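Local coordinates for iron-rich dpsA-homolog protein (Halobacterium salinarum, PDB 1TJO) that oxidises iron(II) and stores it as an iron(III) mineral inside a hollow shell of twelve subunits, probably shielding DNA from oxidative damage, at the interface of chains A and B and the interface of chains A and C. Coordinates in Å, arbitrary orientation; residue numbers count along the deposited sequence, not the author numbering. Chains: chain A/B/C, Iron-rich dpsA-homolog protein.

Contact 1: the interface of chains A and B. Residues chain A 9, 11, 86, 91-92; chain B 54, 110-112.
A two-fold symmetric subunit interface of the Dps dodecamer is closed here by a short antiparallel backbone bridge, in which A:Ala9 of the N-terminal tail pairs with B:Val112 and joins two neighbouring subunits of the shell. The pairing is reciprocal: B:Val112 N donates to A:Ala9 O at 3.0 Å, and A:Ala9 N returns a bond to B:Val112 O at 3.2 Å. Next to it A:Ala11 N donates to the carboxylate oxygen B:Asp111 OD1 at 3.0 Å, on the anti side and 29° out of the carboxylate plane. Without the carboxylate, as with an alanine at B:Asp111, the A:Ala11 amide would probably lose this acceptor and the tail be held less firmly beyond the bridge.

Next to the bridge, A:Val91 and B:Val112 lie antiparallel, flank against flank. In A:Val91, CG1 stands opposite the backbone N (chi1 178°), which brings this methyl 3.8 Å from B:Val112 CG2. The CB of A:Ala11 packs against B:Glu110 CB at 3.8 Å. At the helix ends, the amide planes of A:Gln86 and B:Asn54 are nearly perpendicular, 85° apart, and their oxygens share water 2; B:Asn54 ND2 is tied through water 1 to the carbonyl of A:Pro92.

The site combines the N-terminal tail and the end of helix 60-87 with its following loop in chain A, and the end of helix 24-54 and the loop before helix 115-142 in chain B.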
loop_
_atom_site.group_PDB
_atom_site.type_symbol
_atom_site.label_atom_id
_atom_site.label_comp_id
_atom_site.label_asym_id
_atom_site.label_seq_id
_atom_site.Cartn_x
_atom_site.Cartn_y
_atom_site.Cartn_z
ATOM N N ALA A 9 -26.674 29.784 15.566
ATOM C CA ALA A 9 -26.168 30.839 14.725
ATOM C C ALA A 9 -27.245 31.130 13.679
ATOM O O ALA A 9 -27.972 30.249 13.227
ATOM C CB ALA A 9 -24.816 30.451 14.041
ATOM N N ALA A 11 -28.335 32.416 9.954
ATOM C CA ALA A 11 -27.817 32.535 8.596
ATOM C C ALA A 11 -27.554 33.994 8.270
ATOM O O ALA A 11 -28.371 34.873 8.621
ATOM C CB ALA A 11 -28.808 31.993 7.624
ATOM N N GLN A 86 -17.246 28.813 7.892
ATOM C CA GLN A 86 -17.507 28.485 9.284
ATOM C C GLN A 86 -16.353 28.895 10.225
ATOM O O GLN A 86 -16.618 29.477 11.269
ATOM C CB GLN A 86 -17.833 27.007 9.401
ATOM C CG GLN A 86 -18.782 26.691 10.482
ATOM C CD GLN A 86 -18.056 26.636 11.751
ATOM O OE1 GLN A 86 -18.565 26.979 12.825
ATOM N NE2 GLN A 86 -16.822 26.254 11.652
ATOM N N VAL A 91 -22.025 31.430 8.429
ATOM C CA VAL A 91 -22.873 30.274 8.200
ATOM C C VAL A 91 -22.867 29.868 6.730
ATOM O O VAL A 91 -23.388 30.555 5.875
ATOM C CB VAL A 91 -24.339 30.594 8.648
ATOM C CG1 VAL A 91 -25.252 29.442 8.382
ATOM C CG2 VAL A 91 -24.377 30.940 10.097
ATOM N N PRO A 92 -22.243 28.751 6.398
ATOM C CA PRO A 92 -22.167 28.364 4.997
ATOM C C PRO A 92 -23.526 28.002 4.435
ATOM O O PRO A 92 -24.345 27.360 5.102
ATOM C CB PRO A 92 -21.244 27.175 5.004
ATOM C CG PRO A 92 -21.278 26.672 6.389
ATOM C CD PRO A 92 -21.567 27.801 7.292
ATOM N N ASN B 54 -20.617 22.566 10.773
ATOM C CA ASN B 54 -20.971 23.476 11.869
ATOM C C ASN B 54 -20.824 22.925 13.253
ATOM O O ASN B 54 -20.890 23.696 14.247
ATOM C CB ASN B 54 -22.396 23.970 11.716
ATOM C CG ASN B 54 -22.581 24.930 10.586
ATOM O OD1 ASN B 54 -22.030 26.024 10.608
ATOM N ND2 ASN B 54 -23.443 24.600 9.655
ATOM N N GLU B 110 -31.998 27.605 7.118
ATOM C CA GLU B 110 -30.565 27.923 7.047
ATOM C C GLU B 110 -29.894 28.348 8.350
ATOM O O GLU B 110 -28.657 28.522 8.376
ATOM C CB GLU B 110 -30.284 28.949 5.982
ATOM C CG GLU B 110 -30.432 28.380 4.596
ATOM C CD GLU B 110 -29.418 27.293 4.294
ATOM O OE1 GLU B 110 -29.853 26.139 4.075
ATOM O OE2 GLU B 110 -28.200 27.594 4.293
ATOM N N ASP B 111 -30.665 28.495 9.430
ATOM C CA ASP B 111 -30.018 28.712 10.712
ATOM C C ASP B 111 -29.312 27.406 11.152
ATOM O O ASP B 111 -29.620 26.314 10.686
ATOM C CB ASP B 111 -31.005 29.155 11.776
ATOM C CG ASP B 111 -31.527 30.541 11.540
ATOM O OD1 ASP B 111 -30.991 31.308 10.719
ATOM O OD2 ASP B 111 -32.513 30.946 12.190
ATOM N N VAL B 112 -28.342 27.576 12.035
ATOM C CA VAL B 112 -27.567 26.492 12.613
ATOM C C VAL B 112 -28.129 26.203 13.962
ATOM O O VAL B 112 -28.251 27.129 14.783
ATOM C CB VAL B 112 -26.102 26.897 12.772
ATOM C CG1 VAL B 112 -25.274 25.798 13.485
ATOM C CG2 VAL B 112 -25.513 27.236 11.453
HETATM O O HOH W 1 -24.693 26.027 7.425
HETATM O O HOH W 2 -21.554 27.678 12.914
#

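Contact 2: the interface of chains A and C. Residues chain A 164, 167-168; chain C 86-87.
C:Gln86 points its terminal amide at two histidines of chain A, A:His164 and A:His168, all three being residues implicated in iron translocation. The side chains of A:His164 and C:Gln86 cross at about a right angle, with ring and amide planes 61° apart. C:Gln86 NE2 lies 3.1 Å from A:His164 NE2, but the angle of 130° at the hydrogen makes this a weak hydrogen bond. A:His168 approaches C:Gln86 from the opposite direction and presents its ring edge to the amide carbon CD, with the planes 72° apart. The amide straddles that edge, C:Gln86 OE1 3.2 Å and NE2 3.1 Å from A:His168 NE2. Any hydrogen bond to either is poorly directed and doubtful, and its sense depends on a proton that is not seen.

The imidazoles are not stacked: A:His164 points NE2 over one face of the A:His168 ring, 3.1 Å above its plane and toward the rim. C:Gln86 reaches them by a bend at chi2. Alongside, A:His164 CD2 rests 3.7 Å from both CA and CB of C:Ala87, an apolar contact that backs the imidazole from the partner's side.

Both histidines belong to helix 146-169, one turn apart near its C-terminal end, and face the last residues of helix 60-87 in chain C across a subunit boundary that is not an exact two-fold.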
loop_
_atom_site.group_PDB
_atom_site.type_symbol
_atom_site.label_atom_id
_atom_site.label_comp_id
_atom_site.label_asym_id
_atom_site.label_seq_id
_atom_site.Cartn_x
_atom_site.Cartn_y
_atom_site.Cartn_z
ATOM N N HIS A 164 -9.999 23.524 -18.459
ATOM C CA HIS A 164 -9.110 23.319 -19.608
ATOM C C HIS A 164 -9.375 21.962 -20.285
ATOM O O HIS A 164 -9.374 21.898 -21.518
ATOM C CB HIS A 164 -7.649 23.459 -19.174
ATOM C CG HIS A 164 -6.683 22.947 -20.171
ATOM N ND1 HIS A 164 -6.026 21.747 -20.016
ATOM C CD2 HIS A 164 -6.313 23.437 -21.373
ATOM C CE1 HIS A 164 -5.259 21.541 -21.073
ATOM N NE2 HIS A 164 -5.420 22.546 -21.913
ATOM N N GLU A 167 -12.421 22.334 -22.383
ATOM C CA GLU A 167 -12.049 23.063 -23.577
ATOM C C GLU A 167 -11.418 22.143 -24.624
ATOM O O GLU A 167 -11.792 22.183 -25.790
ATOM C CB GLU A 167 -11.096 24.232 -23.246
ATOM C CG GLU A 167 -10.808 25.131 -24.438
ATOM C CD GLU A 167 -10.394 26.550 -24.072
ATOM O OE1 GLU A 167 -9.271 26.703 -23.573
ATOM O OE2 GLU A 167 -11.162 27.506 -24.349
ATOM N N HIS A 168 -10.474 21.293 -24.202
ATOM C CA HIS A 168 -9.927 20.279 -25.093
ATOM C C HIS A 168 -10.864 19.255 -25.660
ATOM O O HIS A 168 -10.749 18.943 -26.840
ATOM C CB HIS A 168 -8.716 19.626 -24.506
ATOM C CG HIS A 168 -7.482 20.457 -24.661
ATOM N ND1 HIS A 168 -6.207 19.919 -24.641
ATOM C CD2 HIS A 168 -7.336 21.788 -24.897
ATOM C CE1 HIS A 168 -5.331 20.898 -24.831
ATOM N NE2 HIS A 168 -5.990 22.036 -24.979
ATOM N N GLN C 86 0.308 25.763 -22.930
ATOM C CA GLN C 86 -0.704 25.268 -23.817
ATOM C C GLN C 86 -2.117 25.644 -23.385
ATOM O O GLN C 86 -2.960 25.964 -24.237
ATOM C CB GLN C 86 -0.579 23.750 -23.997
ATOM C CG GLN C 86 -1.148 23.230 -25.248
ATOM C CD GLN C 86 -2.618 23.074 -25.188
ATOM O OE1 GLN C 86 -3.317 23.203 -26.213
ATOM N NE2 GLN C 86 -3.127 22.854 -23.989
ATOM N N ALA C 87 -2.368 25.668 -22.079
ATOM C CA ALA C 87 -3.666 26.008 -21.541
ATOM C C ALA C 87 -4.015 27.463 -21.833
ATOM O O ALA C 87 -5.213 27.781 -21.976
ATOM C CB ALA C 87 -3.703 25.762 -20.056
#

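Contact 3: the interface of chains A and B. Residues chain A 11, 92-95, 98; chain B 100, 110.
The backbone turns at A:Ala94 and runs extended at A:Ser95, just ahead of helix 96-102, directing two consecutive amide N-H groups toward the carboxylate of B:Glu110. A:Ala94 N donates to B:Glu110 OE2 and A:Ser95 N to B:Glu110 OE1, each at 2.9 Å. Both oxygens are met on their syn sides, 19° and 25° out of the carboxylate plane, so the pair of amides grips the group like a fork and limits its rotation. A bend at chi2 (-64°) of B:Glu110 carries the carboxylate into this fork, and 103 Å² of the residue is hidden by chain A.

A:Thr98 meets the acid from the opposite direction, leaning on its stem with both branches: OG1 lies 3.3 Å from B:Glu110 CG, and the methyl CG2 3.7 Å from B:Glu110 CD. A:Ser95 OG is 3.1 Å from the backbone N of A:Thr98, which donates to it in the manner of a helix N-cap, and it also bonds A:Thr98 OG1 at 2.8 Å. Its reach to B:Glu110 OE1 is weak, but water 5 links the same two oxygens. Water 4 joins A:Ser95 OG to B:Gln100 NE2, while water 3, in the plane of the A:His93 ring at its edge, connects ND1 to B:Glu110 OE2. The amides and the nearby helix start would probably stabilise a negative charge on the acid.

In the fold, B:Glu110 reaches from the loop before helix 115-142 to the loop of chain A between helices 60-87 and 96-102, while B:Gln100 comes from helix 96-102 of its own subunit.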
loop_
_atom_site.group_PDB
_atom_site.type_symbol
_atom_site.label_atom_id
_atom_site.label_comp_id
_atom_site.label_asym_id
_atom_site.label_seq_id
_atom_site.Cartn_x
_atom_site.Cartn_y
_atom_site.Cartn_z
ATOM N N ALA A 11 -28.335 32.416 9.954
ATOM C CA ALA A 11 -27.817 32.535 8.596
ATOM C C ALA A 11 -27.554 33.994 8.270
ATOM O O ALA A 11 -28.371 34.873 8.621
ATOM C CB ALA A 11 -28.808 31.993 7.624
ATOM N N PRO A 92 -22.243 28.751 6.398
ATOM C CA PRO A 92 -22.167 28.364 4.997
ATOM C C PRO A 92 -23.526 28.002 4.435
ATOM O O PRO A 92 -24.345 27.360 5.102
ATOM C CB PRO A 92 -21.244 27.175 5.004
ATOM C CG PRO A 92 -21.278 26.672 6.389
ATOM C CD PRO A 92 -21.567 27.801 7.292
ATOM N N HIS A 93 -23.789 28.374 3.194
ATOM C CA HIS A 93 -25.081 28.004 2.587
ATOM C C HIS A 93 -25.141 26.478 2.573
ATOM O O HIS A 93 -24.118 25.853 2.253
ATOM C CB HIS A 93 -25.212 28.516 1.163
ATOM C CG HIS A 93 -25.146 30.007 1.018
ATOM N ND1 HIS A 93 -25.819 30.894 1.841
ATOM C CD2 HIS A 93 -24.449 30.765 0.139
ATOM C CE1 HIS A 93 -25.556 32.132 1.446
ATOM N NE2 HIS A 93 -24.722 32.082 0.422
ATOM N N ALA A 94 -26.309 25.886 2.881
ATOM C CA ALA A 94 -26.369 24.461 3.106
ATOM C C ALA A 94 -27.393 23.705 2.291
ATOM O O ALA A 94 -27.051 22.700 1.649
ATOM C CB ALA A 94 -26.557 24.200 4.587
ATOM N N SER A 95 -28.657 24.117 2.346
ATOM C CA SER A 95 -29.683 23.330 1.665
ATOM C C SER A 95 -29.535 23.459 0.176
ATOM O O SER A 95 -29.064 24.470 -0.303
ATOM C CB SER A 95 -31.108 23.776 2.078
ATOM O OG SER A 95 -31.498 25.037 1.550
ATOM N N THR A 98 -31.184 26.593 -1.164
ATOM C CA THR A 98 -30.349 27.725 -0.856
ATOM C C THR A 98 -29.130 27.865 -1.735
ATOM O O THR A 98 -28.851 28.908 -2.229
ATOM C CB THR A 98 -29.887 27.649 0.600
ATOM O OG1 THR A 98 -31.031 27.775 1.454
ATOM C CG2 THR A 98 -29.024 28.834 0.946
ATOM N N GLN B 100 -34.319 18.995 -3.934
ATOM C CA GLN B 100 -35.070 19.370 -2.723
ATOM C C GLN B 100 -36.593 19.376 -2.960
ATOM O O GLN B 100 -37.375 18.895 -2.099
ATOM C CB GLN B 100 -34.597 20.709 -2.137
ATOM C CG GLN B 100 -35.225 20.968 -0.753
ATOM C CD GLN B 100 -34.509 22.042 0.016
ATOM O OE1 GLN B 100 -33.356 22.372 -0.286
ATOM N NE2 GLN B 100 -35.214 22.647 0.989
ATOM N N GLU B 110 -31.998 27.605 7.118
ATOM C CA GLU B 110 -30.565 27.923 7.047
ATOM C C GLU B 110 -29.894 28.348 8.350
ATOM O O GLU B 110 -28.657 28.522 8.376
ATOM C CB GLU B 110 -30.284 28.949 5.982
ATOM C CG GLU B 110 -30.432 28.380 4.596
ATOM C CD GLU B 110 -29.418 27.293 4.294
ATOM O OE1 GLU B 110 -29.853 26.139 4.075
ATOM O OE2 GLU B 110 -28.200 27.594 4.293
HETATM O O HOH W 3 -27.466 30.370 4.081
HETATM O O HOH W 4 -34.164 25.214 2.112
HETATM O O HOH W 5 -32.689 25.731 4.338
#

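Contacts 1 and 3 are neighbouring patches of one two-fold interface, their C-alpha centres about 8 Å apart, and share A:Ala11, A:Pro92 and B:Glu110. The tail bridge and the carboxylate fork therefore act on the same stretch of chain B, and symmetry repeats both with the chains exchanged. Measured between C-alpha centres, contact 2 lies about 37 Å from contact 1 and 34 Å from contact 3, across chain A on another kind of subunit boundary. Residue 86 nevertheless serves both, from chain A in contact 1 and chain C in contact 2. Each subunit thus uses at least two different surfaces, consistent with a closed shell of twelve subunits.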